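Local atomic coordinates of tailspike protein (Acinetobacter phage vB_ApiP_P1, PDB entry 6E1R), a protein that forms the trimeric tailspike of a phage of Acinetobacter and probably recognises and hydrolyses the bacterium's surface polysaccharide. Residues N311-V317 against R341-I347. Residues are numbered along the deposited sequence.
Sequences NTSTPYV and RPCSVAI
Facing the interior of a right-handed parallel beta-helix, V317 joins two successive coils. With chi1 at t it sets CG2 3.7 Å from P342 CB and 3.6 Å from C343 SG, while V317 CB lies 3.7 Å from I347 CG2; I308 packs against V317 and P342, and L367 against P342 and I347, continuing the apolar interior. The beta-branched V317 and the short C343 pack closely beside the P342 ring and the bulkier I347. On the outer, partly exposed side of the wall, Y316 (chi1 m) carries CE1 to 3.7 Å from V345 CG1 and CD1 to 4.1 Å from A346 CB.

The backbones run in parallel, P315 beside S344 (CA-CA 4.7 Å) and V317 beside I347 (4.6 Å), and both segments turn a corner, at V317 and I347 respectively. P315 O accepts V345 N (2.8 Å) and A346 N (3.2 Å); proline, lacking an amide hydrogen, contributes by its carbonyl. V317 N donates to I347 O (3.0 Å).

Farther out, N311-T314 forms a type I turn closed by T314 N to N311 O (3.3 Å), and S344 N reaches T314 O (2.9 Å). R341, at positive phi (phi/psi 59/69), accepts N311 N at its O (3.3 Å); buried N311 (chi1 m) donates from ND2 to P342 O (3.2 Å) and accepts the N286 amide of the preceding coil at OD1. At the exposed edge, a water bridges S344 OG (2.9 Å) and, weakly, S313 O (2.7 Å).

Main-chain polar groups thus pair coil to coil even where strands give way to turns, with N311 extending the bonding across three coils.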
loop_
_atom_site.group_PDB
_atom_site.type_symbol
_atom_site.label_atom_id
_atom_site.label_comp_id
_atom_site.label_asym_id
_atom_site.label_seq_id
_atom_site.Cartn_x
_atom_site.Cartn_y
_atom_site.Cartn_z
ATOM N N ASN A 311 5.771 -12.446 -19.823
ATOM C CA ASN A 311 7.034 -11.926 -20.336
ATOM C C ASN A 311 8.019 -13.073 -20.523
ATOM O O ASN A 311 9.075 -13.112 -19.883
ATOM C CB ASN A 311 7.596 -10.865 -19.391
ATOM C CG ASN A 311 6.587 -9.777 -19.076
ATOM O OD1 ASN A 311 5.996 -9.185 -19.979
ATOM N ND2 ASN A 311 6.370 -9.525 -17.791
ATOM N N THR A 312 7.676 -14.005 -21.417
ATOM C CA THR A 312 8.414 -15.258 -21.523
ATOM C C THR A 312 9.828 -15.061 -22.057
ATOM O O THR A 312 10.712 -15.878 -21.776
ATOM C CB THR A 312 7.653 -16.229 -22.427
ATOM O OG1 THR A 312 6.760 -15.491 -23.269
ATOM C CG2 THR A 312 6.843 -17.206 -21.595
ATOM N N SER A 313 10.065 -14.000 -22.824
ATOM C CA SER A 313 11.364 -13.768 -23.440
ATOM C C SER A 313 12.223 -12.764 -22.686
ATOM O O SER A 313 13.351 -12.496 -23.111
ATOM C CB SER A 313 11.184 -13.307 -24.888
ATOM O OG SER A 313 10.407 -14.241 -25.616
ATOM N N THR A 314 11.726 -12.198 -21.590
ATOM C CA THR A 314 12.494 -11.215 -20.839
ATOM C C THR A 314 13.236 -11.914 -19.708
ATOM O O THR A 314 12.598 -12.593 -18.893
ATOM C CB THR A 314 11.588 -10.133 -20.282
ATOM O OG1 THR A 314 10.848 -9.536 -21.353
ATOM C CG2 THR A 314 12.411 -9.057 -19.597
ATOM N N PRO A 315 14.563 -11.780 -19.621
ATOM C CA PRO A 315 15.302 -12.507 -18.571
ATOM C C PRO A 315 14.889 -12.130 -17.161
ATOM O O PRO A 315 14.594 -13.016 -16.347
ATOM C CB PRO A 315 16.763 -12.141 -18.865
ATOM C CG PRO A 315 16.783 -11.828 -20.319
ATOM C CD PRO A 315 15.466 -11.158 -20.601
ATOM N N TYR A 316 14.862 -10.840 -16.841
ATOM C CA TYR A 316 14.598 -10.398 -15.483
ATOM C C TYR A 316 13.388 -9.474 -15.451
ATOM O O TYR A 316 13.033 -8.844 -16.451
ATOM C CB TYR A 316 15.816 -9.675 -14.894
ATOM C CG TYR A 316 17.119 -10.415 -15.088
ATOM C CD1 TYR A 316 17.363 -11.622 -14.444
ATOM C CD2 TYR A 316 18.115 -9.898 -15.907
ATOM C CE1 TYR A 316 18.558 -12.296 -14.620
ATOM C CE2 TYR A 316 19.311 -10.564 -16.089
ATOM C CZ TYR A 316 19.527 -11.762 -15.443
ATOM O OH TYR A 316 20.718 -12.427 -15.622
ATOM N N VAL A 317 12.749 -9.405 -14.285
ATOM C CA VAL A 317 11.671 -8.443 -14.088
ATOM C C VAL A 317 12.239 -7.081 -13.712
ATOM O O VAL A 317 11.870 -6.055 -14.291
ATOM C CB VAL A 317 10.677 -8.952 -13.028
ATOM C CG1 VAL A 317 9.674 -7.865 -12.679
ATOM C CG2 VAL A 317 9.964 -10.196 -13.529
ATOM N N ARG A 341 4.291 -16.440 -15.050
ATOM C CA ARG A 341 5.460 -16.342 -15.923
ATOM C C ARG A 341 5.931 -14.901 -16.068
ATOM O O ARG A 341 5.825 -14.318 -17.155
ATOM C CB ARG A 341 5.193 -16.952 -17.302
ATOM C CG ARG A 341 4.786 -18.413 -17.295
ATOM C CD ARG A 341 4.409 -18.865 -18.695
ATOM N NE ARG A 341 4.943 -20.191 -19.001
ATOM C CZ ARG A 341 4.308 -21.341 -18.805
ATOM N NH1 ARG A 341 3.091 -21.357 -18.278
ATOM N NH2 ARG A 341 4.903 -22.481 -19.131
ATOM N N PRO A 342 6.467 -14.297 -15.005
ATOM C CA PRO A 342 6.878 -12.888 -15.096
ATOM C C PRO A 342 8.154 -12.672 -15.889
ATOM O O PRO A 342 8.372 -11.556 -16.376
ATOM C CB PRO A 342 7.062 -12.485 -13.629
ATOM C CG PRO A 342 7.447 -13.755 -12.951
ATOM C CD PRO A 342 6.699 -14.855 -13.661
ATOM N N CYS A 343 9.002 -13.686 -16.028
ATOM C CA CYS A 343 10.279 -13.549 -16.721
ATOM C C CYS A 343 10.805 -14.946 -17.033
ATOM O O CYS A 343 10.102 -15.946 -16.855
ATOM C CB CYS A 343 11.272 -12.739 -15.883
ATOM S SG CYS A 343 11.504 -13.391 -14.226
ATOM N N SER A 344 12.057 -15.018 -17.490
ATOM C CA SER A 344 12.638 -16.272 -17.942
ATOM C C SER A 344 13.854 -16.735 -17.148
ATOM O O SER A 344 14.166 -17.930 -17.191
ATOM C CB SER A 344 13.029 -16.178 -19.424
ATOM O OG SER A 344 14.010 -15.181 -19.631
ATOM N N VAL A 345 14.542 -15.844 -16.434
ATOM C CA VAL A 345 15.725 -16.242 -15.676
ATOM C C VAL A 345 15.496 -16.046 -14.182
ATOM O O VAL A 345 15.579 -17.000 -13.401
ATOM C CB VAL A 345 16.970 -15.464 -16.145
ATOM C CG1 VAL A 345 18.202 -15.931 -15.388
ATOM C CG2 VAL A 345 17.166 -15.637 -17.642
ATOM N N ALA A 346 15.205 -14.812 -13.773
ATOM C CA ALA A 346 14.974 -14.509 -12.368
ATOM C C ALA A 346 14.186 -13.212 -12.269
ATOM O O ALA A 346 14.424 -12.282 -13.040
ATOM C CB ALA A 346 16.293 -14.394 -11.594
ATOM N N ILE A 347 13.251 -13.155 -11.318
ATOM C CA ILE A 347 12.446 -11.947 -11.143
ATOM C C ILE A 347 13.333 -10.775 -10.744
ATOM O O ILE A 347 13.326 -9.718 -11.387
ATOM C CB ILE A 347 11.327 -12.188 -10.115
ATOM C CG1 ILE A 347 10.363 -13.264 -10.617
ATOM C CG2 ILE A 347 10.584 -10.894 -9.823
ATOM C CD1 ILE A 347 9.292 -13.638 -9.616
HETATM O O HOH W 1 14.590 -14.792 -22.402
#